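Local coordinates for protein Dot/Icm T4SS effector (Legionella pneumophila, PDB 6VVE) that acts as a translocated effector kinase that is activated by host inositol hexakisphosphate and holds ADP together with manganese, at residues A[7-12]-A[27-32]; A[49-54]-A[114-119]; A[230-235]-A[284-289]. All blocks are in the same frame, centred on the assembly; numbering follows the deposited sequence.

Contact 1: A[7-12]-A[27-32]; sequences KIVNGT and KIYRYN. With IHP (inositol hexakisphosphate), chain B.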
loop_
_atom_site.group_PDB
_atom_site.type_symbol
_atom_site.label_atom_id
_atom_site.label_comp_id
_atom_site.label_asym_id
_atom_site.label_seq_id
_atom_site.Cartn_x
_atom_site.Cartn_y
_atom_site.Cartn_z
ATOM N N LYS A 7 13.391 -22.772 -11.228
ATOM C CA LYS A 7 12.222 -23.488 -11.718
ATOM C C LYS A 7 11.149 -22.530 -12.222
ATOM O O LYS A 7 10.434 -22.851 -13.179
ATOM C CB LYS A 7 11.647 -24.372 -10.612
ATOM C CG LYS A 7 12.622 -25.408 -10.076
ATOM C CD LYS A 7 11.954 -26.310 -9.041
ATOM C CE LYS A 7 12.873 -27.449 -8.619
ATOM N NZ LYS A 7 13.225 -28.346 -9.764
ATOM N N ILE A 8 11.025 -21.359 -11.594
ATOM C CA ILE A 8 10.018 -20.392 -12.011
ATOM C C ILE A 8 10.321 -19.869 -13.407
ATOM O O ILE A 8 9.409 -19.723 -14.236
ATOM C CB ILE A 8 9.931 -19.245 -10.988
ATOM C CG1 ILE A 8 9.354 -19.764 -9.663
ATOM C CG2 ILE A 8 9.103 -18.101 -11.545
ATOM C CD1 ILE A 8 9.565 -18.817 -8.485
ATOM N N VAL A 9 11.598 -19.573 -13.691
ATOM C CA VAL A 9 11.963 -19.061 -15.003
ATOM C C VAL A 9 11.744 -20.100 -16.097
ATOM O O VAL A 9 11.750 -19.756 -17.287
ATOM C CB VAL A 9 13.427 -18.583 -15.007
ATOM C CG1 VAL A 9 13.596 -17.399 -14.070
ATOM C CG2 VAL A 9 14.357 -19.714 -14.624
ATOM N N ASN A 10 11.562 -21.365 -15.731
ATOM C CA ASN A 10 11.212 -22.404 -16.688
ATOM C C ASN A 10 9.711 -22.501 -16.926
ATOM O O ASN A 10 9.278 -23.313 -17.753
ATOM C CB ASN A 10 11.742 -23.761 -16.216
ATOM C CG ASN A 10 13.232 -23.907 -16.430
ATOM O OD1 ASN A 10 13.811 -23.257 -17.302
ATOM N ND2 ASN A 10 13.864 -24.770 -15.637
ATOM N N GLY A 11 8.912 -21.697 -16.228
ATOM C CA GLY A 11 7.479 -21.689 -16.444
ATOM C C GLY A 11 7.094 -21.014 -17.740
ATOM O O GLY A 11 7.912 -20.922 -18.657
ATOM N N THR A 12 5.857 -20.532 -17.825
ATOM C CA THR A 12 5.347 -19.890 -19.032
ATOM C C THR A 12 5.617 -18.391 -18.949
ATOM O O THR A 12 5.192 -17.724 -17.994
ATOM C CB THR A 12 3.851 -20.155 -19.208
ATOM O OG1 THR A 12 3.595 -21.560 -19.113
ATOM C CG2 THR A 12 3.376 -19.646 -20.559
ATOM N N LYS A 27 10.730 -10.074 -15.649
ATOM C CA LYS A 27 9.970 -11.026 -16.446
ATOM C C LYS A 27 8.801 -11.528 -15.611
ATOM O O LYS A 27 8.890 -11.595 -14.380
ATOM C CB LYS A 27 10.824 -12.213 -16.901
ATOM C CG LYS A 27 11.965 -11.854 -17.840
ATOM C CD LYS A 27 11.460 -11.524 -19.241
ATOM C CE LYS A 27 12.620 -11.173 -20.169
ATOM N NZ LYS A 27 12.163 -10.805 -21.539
ATOM N N ILE A 28 7.720 -11.908 -16.291
ATOM C CA ILE A 28 6.533 -12.462 -15.653
ATOM C C ILE A 28 6.398 -13.917 -16.082
ATOM O O ILE A 28 6.409 -14.220 -17.286
ATOM C CB ILE A 28 5.264 -11.674 -16.021
ATOM C CG1 ILE A 28 5.438 -10.189 -15.705
ATOM C CG2 ILE A 28 4.061 -12.249 -15.289
ATOM C CD1 ILE A 28 5.667 -9.886 -14.245
ATOM N N TYR A 29 6.269 -14.816 -15.101
ATOM C CA TYR A 29 6.170 -16.242 -15.362
ATOM C C TYR A 29 4.990 -16.832 -14.604
ATOM O O TYR A 29 4.737 -16.467 -13.449
ATOM C CB TYR A 29 7.444 -16.993 -14.944
ATOM C CG TYR A 29 8.700 -16.559 -15.655
ATOM C CD1 TYR A 29 8.972 -16.995 -16.945
ATOM C CD2 TYR A 29 9.625 -15.728 -15.033
ATOM C CE1 TYR A 29 10.133 -16.612 -17.601
ATOM C CE2 TYR A 29 10.783 -15.342 -15.676
ATOM C CZ TYR A 29 11.031 -15.785 -16.961
ATOM O OH TYR A 29 12.181 -15.389 -17.602
ATOM N N ARG A 30 4.284 -17.755 -15.257
ATOM C CA ARG A 30 3.299 -18.606 -14.605
ATOM C C ARG A 30 3.957 -19.949 -14.315
ATOM O O ARG A 30 4.391 -20.644 -15.242
ATOM C CB ARG A 30 2.054 -18.785 -15.472
ATOM C CG ARG A 30 0.893 -19.453 -14.732
ATOM C CD ARG A 30 -0.359 -19.602 -15.613
ATOM N NE ARG A 30 -0.030 -19.907 -17.001
ATOM C CZ ARG A 30 -0.327 -19.128 -18.039
ATOM N NH1 ARG A 30 -0.991 -17.997 -17.872
ATOM N NH2 ARG A 30 0.028 -19.500 -19.258
ATOM N N TYR A 31 4.036 -20.312 -13.037
ATOM C CA TYR A 31 4.676 -21.553 -12.618
ATOM C C TYR A 31 3.817 -22.226 -11.560
ATOM O O TYR A 31 3.632 -21.683 -10.470
ATOM C CB TYR A 31 6.091 -21.288 -12.082
ATOM C CG TYR A 31 6.704 -22.466 -11.351
ATOM C CD1 TYR A 31 7.150 -23.584 -12.045
ATOM C CD2 TYR A 31 6.840 -22.456 -9.970
ATOM C CE1 TYR A 31 7.712 -24.661 -11.382
ATOM C CE2 TYR A 31 7.401 -23.525 -9.298
ATOM C CZ TYR A 31 7.835 -24.625 -10.010
ATOM O OH TYR A 31 8.393 -25.691 -9.345
ATOM N N ASN A 32 3.307 -23.409 -11.882
ATOM C CA ASN A 32 2.472 -24.190 -10.972
ATOM C C ASN A 32 1.342 -23.340 -10.394
ATOM O O ASN A 32 1.224 -23.145 -9.184
ATOM C CB ASN A 32 3.318 -24.812 -9.855
ATOM C CG ASN A 32 4.183 -25.957 -10.349
ATOM O OD1 ASN A 32 3.898 -26.567 -11.384
ATOM N ND2 ASN A 32 5.244 -26.264 -9.606
HETATM C C1 IHP B . -6.180 -16.916 -17.276
HETATM C C2 IHP B . -6.689 -17.647 -18.530
HETATM C C3 IHP B . -6.417 -16.836 -19.798
HETATM C C4 IHP B . -4.922 -16.513 -19.928
HETATM C C5 IHP B . -4.460 -15.679 -18.717
HETATM C C6 IHP B . -4.741 -16.395 -17.398
HETATM O O11 IHP B . -6.207 -17.816 -16.183
HETATM P P1 IHP B . -7.335 -17.607 -15.019
HETATM O O21 IHP B . -6.691 -17.769 -13.664
HETATM O O31 IHP B . -7.959 -16.238 -15.146
HETATM O O41 IHP B . -8.424 -18.664 -15.188
HETATM O O12 IHP B . -8.076 -17.837 -18.378
HETATM P P2 IHP B . -8.697 -19.353 -18.587
HETATM O O22 IHP B . -7.576 -20.351 -18.715
HETATM O O32 IHP B . -9.541 -19.699 -17.393
HETATM O O42 IHP B . -9.534 -19.367 -19.838
HETATM O O13 IHP B . -7.120 -15.631 -19.700
HETATM P P3 IHP B . -7.970 -15.058 -20.983
HETATM O O23 IHP B . -8.094 -16.139 -22.044
HETATM O O33 IHP B . -9.355 -14.647 -20.500
HETATM O O43 IHP B . -7.275 -13.849 -21.570
HETATM O O14 IHP B . -4.695 -15.794 -21.100
HETATM P P4 IHP B . -3.482 -16.320 -22.085
HETATM O O24 IHP B . -3.776 -17.715 -22.568
HETATM O O34 IHP B . -2.185 -16.349 -21.292
HETATM O O44 IHP B . -3.347 -15.392 -23.267
HETATM O O15 IHP B . -3.087 -15.451 -18.814
HETATM P P5 IHP B . -2.554 -13.929 -19.099
HETATM O O25 IHP B . -1.291 -13.989 -19.934
HETATM O O35 IHP B . -3.598 -13.136 -19.839
HETATM O O45 IHP B . -2.263 -13.261 -17.773
HETATM O O16 IHP B . -4.525 -15.489 -16.335
HETATM P P6 IHP B . -3.242 -15.721 -15.325
HETATM O O26 IHP B . -3.708 -15.658 -13.887
HETATM O O36 IHP B . -2.613 -17.066 -15.594
HETATM O O46 IHP B . -2.227 -14.628 -15.590
HETATM O O HOH W 1 1.142 -22.232 -18.504
#
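T12 and R30 pair across the first two strands of a four-stranded antiparallel sheet, a compact example of main-chain bonding next to a ligand-binding side chain. They form a hydrogen-bonded antiparallel pair. T12 N donates to R30 O at 3.0 Å and nearly straight (168°), and R30 N returns the bond to T12 O at 2.9 Å. The same T12 O also receives a CA-H...O contact from Y29 CA at 3.2 Å.

Aromatic packing lines the turn that leads into this strand. From I8 to G11 the chain makes a type I turn, and V9 CA sits over the centre of the Y29 ring, 3.8 Å from its centroid, in a CH-pi contact. V9 CG1 rests on CE2 of that ring. I8 is shared between the two tyrosines: its CG2 faces Y29 CB, while CG1 comes within 3.7 Å of Y31 CD2. Y31 also lies against K7, whose CB and CD approach the phenol OH; one ring face looks onto the K7 carbonyl carbon and the other onto N32 ND2.

Polar side chains finish the contact. The T12 and R30 side chains run alongside in the same direction, and water 1 bridges T12 OG1 and R30 NE. R30 CG is anti to the backbone N (chi1 -169°), and beyond it the chain bends before NH1 donates to O36 of inositol hexakisphosphate at 2.9 Å. A guanidinium that meets a phosphate oxygen at its edge should gain electrostatically, and the paired backbone and bridging water probably help to steer it there.

Contact 2: A[49-54]-A[114-119]; sequences VLMWKS and EQQFFL. With IHP (inositol hexakisphosphate), chain B.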
loop_
_atom_site.group_PDB
_atom_site.type_symbol
_atom_site.label_atom_id
_atom_site.label_comp_id
_atom_site.label_asym_id
_atom_site.label_seq_id
_atom_site.Cartn_x
_atom_site.Cartn_y
_atom_site.Cartn_z
ATOM N N VAL A 49 8.844 -12.456 -6.785
ATOM C CA VAL A 49 7.719 -12.153 -5.912
ATOM C C VAL A 49 6.467 -12.797 -6.494
ATOM O O VAL A 49 6.319 -12.924 -7.713
ATOM C CB VAL A 49 7.497 -10.637 -5.734
ATOM C CG1 VAL A 49 8.682 -10.014 -4.999
ATOM C CG2 VAL A 49 7.260 -9.970 -7.089
ATOM N N LEU A 50 5.560 -13.204 -5.613
ATOM C CA LEU A 50 4.289 -13.791 -6.019
ATOM C C LEU A 50 3.294 -12.671 -6.295
ATOM O O LEU A 50 3.158 -11.735 -5.488
ATOM C CB LEU A 50 3.769 -14.729 -4.934
ATOM C CG LEU A 50 2.333 -15.232 -5.045
ATOM C CD1 LEU A 50 2.048 -15.890 -6.389
ATOM C CD2 LEU A 50 2.050 -16.218 -3.901
HETATM N N MSE A 51 2.605 -12.762 -7.431
HETATM C CA MSE A 51 1.610 -11.750 -7.797
HETATM C C MSE A 51 0.175 -12.227 -7.531
HETATM O O MSE A 51 -0.588 -11.524 -6.877
HETATM C CB MSE A 51 1.770 -11.356 -9.268
HETATM C CG MSE A 51 3.149 -10.807 -9.642
HETATM SE SE MSE A 51 3.726 -9.224 -8.634
HETATM C CE MSE A 51 2.198 -8.067 -8.899
ATOM N N TRP A 52 -0.187 -13.409 -8.025
ATOM C CA TRP A 52 -1.515 -13.963 -7.781
ATOM C C TRP A 52 -1.530 -15.432 -8.188
ATOM O O TRP A 52 -0.586 -15.939 -8.805
ATOM C CB TRP A 52 -2.603 -13.184 -8.535
ATOM C CG TRP A 52 -2.444 -13.179 -10.030
ATOM C CD1 TRP A 52 -2.758 -14.190 -10.896
ATOM C CD2 TRP A 52 -1.943 -12.102 -10.834
ATOM N NE1 TRP A 52 -2.473 -13.808 -12.188
ATOM C CE2 TRP A 52 -1.970 -12.533 -12.175
ATOM C CE3 TRP A 52 -1.461 -10.817 -10.546
ATOM C CZ2 TRP A 52 -1.539 -11.727 -13.225
ATOM C CZ3 TRP A 52 -1.040 -10.016 -11.588
ATOM C CH2 TRP A 52 -1.082 -10.475 -12.914
ATOM N N LYS A 53 -2.625 -16.112 -7.833
ATOM C CA LYS A 53 -2.833 -17.510 -8.183
ATOM C C LYS A 53 -3.619 -17.597 -9.484
ATOM O O LYS A 53 -4.545 -16.819 -9.715
ATOM C CB LYS A 53 -3.575 -18.244 -7.064
ATOM C CG LYS A 53 -3.746 -19.744 -7.300
ATOM C CD LYS A 53 -4.206 -20.461 -6.031
ATOM C CE LYS A 53 -4.356 -21.967 -6.244
ATOM N NZ LYS A 53 -3.055 -22.689 -6.160
ATOM N N SER A 54 -3.241 -18.549 -10.332
ATOM C CA SER A 54 -3.799 -18.691 -11.668
ATOM C C SER A 54 -4.581 -19.992 -11.796
ATOM O O SER A 54 -4.206 -21.014 -11.215
ATOM C CB SER A 54 -2.684 -18.658 -12.722
ATOM O OG SER A 54 -3.125 -19.163 -13.976
ATOM N N GLU A 114 8.585 -3.277 -8.649
ATOM C CA GLU A 114 9.612 -2.794 -7.730
ATOM C C GLU A 114 9.032 -2.579 -6.339
ATOM O O GLU A 114 9.666 -2.911 -5.331
ATOM C CB GLU A 114 10.223 -1.502 -8.263
ATOM C CG GLU A 114 10.967 -1.676 -9.585
ATOM C CD GLU A 114 11.494 -0.369 -10.131
ATOM O OE1 GLU A 114 10.786 0.651 -10.033
ATOM O OE2 GLU A 114 12.638 -0.353 -10.639
ATOM N N GLN A 115 7.816 -2.035 -6.263
ATOM C CA GLN A 115 7.200 -1.801 -4.962
ATOM C C GLN A 115 6.857 -3.118 -4.280
ATOM O O GLN A 115 6.984 -3.243 -3.057
ATOM C CB GLN A 115 5.962 -0.917 -5.128
ATOM C CG GLN A 115 6.324 0.520 -5.531
ATOM C CD GLN A 115 5.141 1.307 -6.044
ATOM O OE1 GLN A 115 3.987 0.902 -5.895
ATOM N NE2 GLN A 115 5.422 2.449 -6.651
ATOM N N GLN A 116 6.427 -4.113 -5.056
ATOM C CA GLN A 116 6.212 -5.444 -4.496
ATOM C C GLN A 116 7.497 -5.986 -3.877
ATOM O O GLN A 116 7.473 -6.572 -2.787
ATOM C CB GLN A 116 5.701 -6.389 -5.580
ATOM C CG GLN A 116 5.185 -7.729 -5.058
ATOM C CD GLN A 116 3.738 -7.650 -4.588
ATOM O OE1 GLN A 116 3.403 -6.880 -3.693
ATOM N NE2 GLN A 116 2.876 -8.436 -5.210
ATOM N N PHE A 117 8.633 -5.794 -4.555
ATOM C CA PHE A 117 9.900 -6.259 -3.994
ATOM C C PHE A 117 10.243 -5.514 -2.709
ATOM O O PHE A 117 10.739 -6.114 -1.747
ATOM C CB PHE A 117 11.033 -6.101 -5.012
ATOM C CG PHE A 117 11.172 -7.273 -5.942
ATOM C CD1 PHE A 117 11.853 -8.413 -5.535
ATOM C CD2 PHE A 117 10.619 -7.242 -7.210
ATOM C CE1 PHE A 117 11.985 -9.500 -6.381
ATOM C CE2 PHE A 117 10.736 -8.327 -8.056
ATOM C CZ PHE A 117 11.418 -9.459 -7.643
ATOM N N PHE A 118 9.992 -4.205 -2.673
ATOM C CA PHE A 118 10.163 -3.460 -1.430
ATOM C C PHE A 118 9.330 -4.081 -0.316
ATOM O O PHE A 118 9.828 -4.317 0.792
ATOM C CB PHE A 118 9.774 -1.993 -1.630
ATOM C CG PHE A 118 9.755 -1.196 -0.352
ATOM C CD1 PHE A 118 8.629 -1.189 0.466
ATOM C CD2 PHE A 118 10.862 -0.460 0.033
ATOM C CE1 PHE A 118 8.616 -0.473 1.643
ATOM C CE2 PHE A 118 10.849 0.268 1.216
ATOM C CZ PHE A 118 9.728 0.261 2.015
ATOM N N LEU A 119 8.051 -4.364 -0.601
ATOM C CA LEU A 119 7.181 -4.951 0.409
ATOM C C LEU A 119 7.722 -6.290 0.890
ATOM O O LEU A 119 7.734 -6.563 2.099
ATOM C CB LEU A 119 5.764 -5.111 -0.141
ATOM C CG LEU A 119 5.006 -3.836 -0.482
ATOM C CD1 LEU A 119 3.625 -4.183 -1.084
ATOM C CD2 LEU A 119 4.852 -2.945 0.728
HETATM C C1 IHP B . -6.180 -16.916 -17.276
HETATM C C2 IHP B . -6.689 -17.647 -18.530
HETATM C C3 IHP B . -6.417 -16.836 -19.798
HETATM C C4 IHP B . -4.922 -16.513 -19.928
HETATM C C5 IHP B . -4.460 -15.679 -18.717
HETATM C C6 IHP B . -4.741 -16.395 -17.398
HETATM O O11 IHP B . -6.207 -17.816 -16.183
HETATM P P1 IHP B . -7.335 -17.607 -15.019
HETATM O O21 IHP B . -6.691 -17.769 -13.664
HETATM O O31 IHP B . -7.959 -16.238 -15.146
HETATM O O41 IHP B . -8.424 -18.664 -15.188
HETATM O O12 IHP B . -8.076 -17.837 -18.378
HETATM P P2 IHP B . -8.697 -19.353 -18.587
HETATM O O22 IHP B . -7.576 -20.351 -18.715
HETATM O O32 IHP B . -9.541 -19.699 -17.393
HETATM O O42 IHP B . -9.534 -19.367 -19.838
HETATM O O13 IHP B . -7.120 -15.631 -19.700
HETATM P P3 IHP B . -7.970 -15.058 -20.983
HETATM O O23 IHP B . -8.094 -16.139 -22.044
HETATM O O33 IHP B . -9.355 -14.647 -20.500
HETATM O O43 IHP B . -7.275 -13.849 -21.570
HETATM O O14 IHP B . -4.695 -15.794 -21.100
HETATM P P4 IHP B . -3.482 -16.320 -22.085
HETATM O O24 IHP B . -3.776 -17.715 -22.568
HETATM O O34 IHP B . -2.185 -16.349 -21.292
HETATM O O44 IHP B . -3.347 -15.392 -23.267
HETATM O O15 IHP B . -3.087 -15.451 -18.814
HETATM P P5 IHP B . -2.554 -13.929 -19.099
HETATM O O25 IHP B . -1.291 -13.989 -19.934
HETATM O O35 IHP B . -3.598 -13.136 -19.839
HETATM O O45 IHP B . -2.263 -13.261 -17.773
HETATM O O16 IHP B . -4.525 -15.489 -16.335
HETATM P P6 IHP B . -3.242 -15.721 -15.325
HETATM O O26 IHP B . -3.708 -15.658 -13.887
HETATM O O36 IHP B . -2.613 -17.066 -15.594
HETATM O O46 IHP B . -2.227 -14.628 -15.590
HETATM O O HOH W 2 -0.207 -9.153 -5.579
#
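Strand 44-53, an outermost strand of the four-stranded antiparallel sheet, packs through V49 and M51 on Q116 and F117 of helix 102-121. This helix follows the first three strands of the nucleotide-binding sheet, a place in the chain consistent with the αC helix of protein kinases. The contact is a worked case of strand-on-helix packing beside a regulatory ligand: the segment axes approach to 9.0 Å, with 118° between their chain directions.

V49 splits its two methyls between neighbouring helix residues. CG1 stands over the centre of one face of the F117 ring, 3.6 Å from the centroid and 11° off the normal, a CH-pi contact. CG2 leans on Q116 CG at 3.7 Å, which is brought there by a first torsion that sets CG anti to the backbone N (chi1 -169°). Past that carbon, Q116 and the selenomethionine M51 run alongside each other in opposite directions, leaving NE2 3.6 Å from the selenium. The amide also gives a hydrogen bond to water 2 at 3.2 Å, and that water lies 2.7 Å from M51 O. Water 2 thus links the Q116 amide to the strand's main chain.

Farther along the strand, M51 and W52 together stand opposite the single residue V35, a classic beta bulge. From the bulge, W52 NE1 donates to O26 of inositol hexakisphosphate at 2.8 Å, and just past the strand's end S54 OG donates to O36 of the same phosphate group at 2.7 Å.

Around this seam, strand 34-41 pairs with 44-53 and brings R39 against F117. L132 of strand 132-134 meets both M51 and W52, while Q125 and L130, in the loop after the helix, border Q116.

Contact 3: A[230-235]-A[284-289]; sequences DQWLYV and ISLPKK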
loop_
_atom_site.group_PDB
_atom_site.type_symbol
_atom_site.label_atom_id
_atom_site.label_comp_id
_atom_site.label_asym_id
_atom_site.label_seq_id
_atom_site.Cartn_x
_atom_site.Cartn_y
_atom_site.Cartn_z
ATOM N N ASP A 230 3.269 10.927 7.007
ATOM C CA ASP A 230 2.516 10.786 8.247
ATOM C C ASP A 230 1.181 10.092 8.029
ATOM O O ASP A 230 0.343 10.074 8.933
ATOM C CB ASP A 230 2.287 12.161 8.892
ATOM C CG ASP A 230 3.598 12.820 9.331
ATOM O OD1 ASP A 230 4.622 12.102 9.434
ATOM O OD2 ASP A 230 3.601 14.051 9.567
ATOM N N GLN A 231 0.966 9.529 6.842
ATOM C CA GLN A 231 -0.291 8.861 6.524
ATOM C C GLN A 231 -0.676 7.864 7.605
ATOM O O GLN A 231 -1.814 7.870 8.098
ATOM C CB GLN A 231 -0.140 8.163 5.167
ATOM C CG GLN A 231 -1.401 7.668 4.531
ATOM C CD GLN A 231 -1.143 7.142 3.133
ATOM O OE1 GLN A 231 -0.438 6.148 2.951
ATOM N NE2 GLN A 231 -1.680 7.828 2.140
ATOM N N TRP A 232 0.263 6.992 7.975
ATOM C CA TRP A 232 -0.005 5.958 8.969
ATOM C C TRP A 232 -0.593 6.547 10.246
ATOM O O TRP A 232 -1.456 5.931 10.887
ATOM C CB TRP A 232 1.295 5.213 9.294
ATOM C CG TRP A 232 2.315 6.113 9.918
ATOM C CD1 TRP A 232 3.209 6.914 9.266
ATOM C CD2 TRP A 232 2.539 6.316 11.315
ATOM N NE1 TRP A 232 3.976 7.608 10.178
ATOM C CE2 TRP A 232 3.581 7.254 11.442
ATOM C CE3 TRP A 232 1.950 5.807 12.472
ATOM C CZ2 TRP A 232 4.059 7.674 12.682
ATOM C CZ3 TRP A 232 2.432 6.226 13.710
ATOM C CH2 TRP A 232 3.469 7.151 13.800
ATOM N N LEU A 233 -0.133 7.738 10.637
ATOM C CA LEU A 233 -0.607 8.346 11.875
ATOM C C LEU A 233 -2.056 8.788 11.751
ATOM O O LEU A 233 -2.832 8.660 12.715
ATOM C CB LEU A 233 0.286 9.526 12.242
ATOM C CG LEU A 233 0.009 10.248 13.556
ATOM C CD1 LEU A 233 0.309 9.350 14.738
ATOM C CD2 LEU A 233 0.830 11.543 13.632
ATOM N N TYR A 234 -2.440 9.312 10.580
ATOM C CA TYR A 234 -3.816 9.765 10.393
ATOM C C TYR A 234 -4.794 8.597 10.501
ATOM O O TYR A 234 -5.852 8.713 11.135
ATOM C CB TYR A 234 -3.985 10.436 9.031
ATOM C CG TYR A 234 -2.982 11.519 8.697
ATOM C CD1 TYR A 234 -2.257 12.169 9.691
ATOM C CD2 TYR A 234 -2.786 11.915 7.379
ATOM C CE1 TYR A 234 -1.343 13.152 9.379
ATOM C CE2 TYR A 234 -1.885 12.915 7.055
ATOM C CZ TYR A 234 -1.155 13.517 8.054
ATOM O OH TYR A 234 -0.253 14.493 7.716
ATOM N N VAL A 235 -4.455 7.464 9.880
ATOM C CA VAL A 235 -5.326 6.295 9.930
ATOM C C VAL A 235 -5.518 5.841 11.373
ATOM O O VAL A 235 -6.648 5.614 11.833
ATOM C CB VAL A 235 -4.757 5.163 9.054
ATOM C CG1 VAL A 235 -5.613 3.915 9.177
ATOM C CG2 VAL A 235 -4.656 5.609 7.599
ATOM N N ILE A 284 -1.943 12.944 20.638
ATOM C CA ILE A 284 -2.059 11.966 19.573
ATOM C C ILE A 284 -2.011 10.572 20.187
ATOM O O ILE A 284 -1.559 10.372 21.317
ATOM C CB ILE A 284 -0.950 12.114 18.510
ATOM C CG1 ILE A 284 0.429 11.874 19.134
ATOM C CG2 ILE A 284 -0.999 13.484 17.882
ATOM C CD1 ILE A 284 1.558 11.789 18.113
ATOM N N SER A 285 -2.477 9.604 19.415
ATOM C CA SER A 285 -2.371 8.193 19.754
ATOM C C SER A 285 -1.260 7.553 18.930
ATOM O O SER A 285 -0.870 8.051 17.869
ATOM C CB SER A 285 -3.698 7.469 19.493
ATOM O OG SER A 285 -4.723 8.037 20.281
ATOM N N LEU A 286 -0.763 6.428 19.422
ATOM C CA LEU A 286 0.269 5.669 18.735
ATOM C C LEU A 286 -0.035 4.183 18.898
ATOM O O LEU A 286 -0.545 3.773 19.943
ATOM C CB LEU A 286 1.666 5.970 19.299
ATOM C CG LEU A 286 2.188 7.392 19.158
ATOM C CD1 LEU A 286 3.495 7.539 19.925
ATOM C CD2 LEU A 286 2.377 7.758 17.702
ATOM N N PRO A 287 0.271 3.375 17.884
ATOM C CA PRO A 287 0.161 1.918 18.066
ATOM C C PRO A 287 0.922 1.489 19.309
ATOM O O PRO A 287 1.973 2.042 19.637
ATOM C CB PRO A 287 0.786 1.351 16.785
ATOM C CG PRO A 287 0.579 2.434 15.765
ATOM C CD PRO A 287 0.724 3.731 16.525
ATOM N N LYS A 288 0.377 0.493 20.007
ATOM C CA LYS A 288 0.947 0.091 21.288
ATOM C C LYS A 288 2.432 -0.229 21.169
ATOM O O LYS A 288 3.230 0.173 22.021
ATOM C CB LYS A 288 0.183 -1.112 21.846
ATOM C CG LYS A 288 0.419 -1.352 23.327
ATOM C CD LYS A 288 -0.300 -2.610 23.808
ATOM C CE LYS A 288 -0.524 -2.578 25.315
ATOM N NZ LYS A 288 0.739 -2.359 26.071
ATOM N N LYS A 289 2.826 -0.943 20.110
ATOM C CA LYS A 289 4.215 -1.375 19.994
ATOM C C LYS A 289 5.146 -0.205 19.720
ATOM O O LYS A 289 6.297 -0.214 20.173
ATOM C CB LYS A 289 4.359 -2.425 18.893
ATOM C CG LYS A 289 5.749 -3.022 18.813
ATOM C CD LYS A 289 5.828 -4.162 17.804
ATOM C CE LYS A 289 7.184 -4.857 17.875
ATOM N NZ LYS A 289 7.253 -6.038 16.970
#
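S269 OG is gripped by two groups, W232 NE1 and D230 OD1, and the indole, bonded there through NE1, presents its far rim to L286 and P287. This is loop-on-helix packing in the helical part of the chain, which probably corresponds to the C-lobe of a kinase: the start of helix 231-239 meets the extended segment that leads into helix 288-299. It illustrates how a large aromatic tethered at its polar edge can lend its apolar edge to another segment.

A first torsion of 63°, with W232 CG between the backbone N and the carbonyl carbon, sets the indole beside L233. At the ring edge, close to its plane, CH2 faces L286 CD2 and CZ3 faces P287 CD, each at 4.1 Å. The proline side chain crosses the indole at about a right angle. One face of the indole is covered from within its own helix by L233 CB, 3.9 Å above the plane and over the centre.

L233 works with a single methyl. With CG anti to the backbone N (chi1 -176°), its CD1 comes 3.9 Å from L286 CD2 and 4.3 Å from I284 CD1. L286 CD2 therefore touches both W232 and L233 of the opposing helix.

The main chains are linked by N237, which accepts from S285 N through OD1 and bonds L233 O through ND2; S285 OG bonds to Y240 O. P287, the N-cap of helix 288-299, also packs on V166 of helix 159-174. The nearest approach between the two segments is that of L233 CD1 to S285 O, at 3.6 Å.

Contacts 1 and 2 adjoin, whereas contact 3 stands apart. The first two reach the same sheet, their centres 14 Å from each other, and they touch where R30 CD packs on S54 OG at 3.2 Å. Both supply donors to O36 of inositol hexakisphosphate, so that one phosphate group draws on one residue of strand 26-30 and one just past the end of strand 44-53. In contact 2 the Q116 side chain is still about 12 Å from ADP. Contact 3 lies on the opposite side of the chain's centre, its nearest atoms about 11 Å from contact 2 and about 24 Å from contact 1.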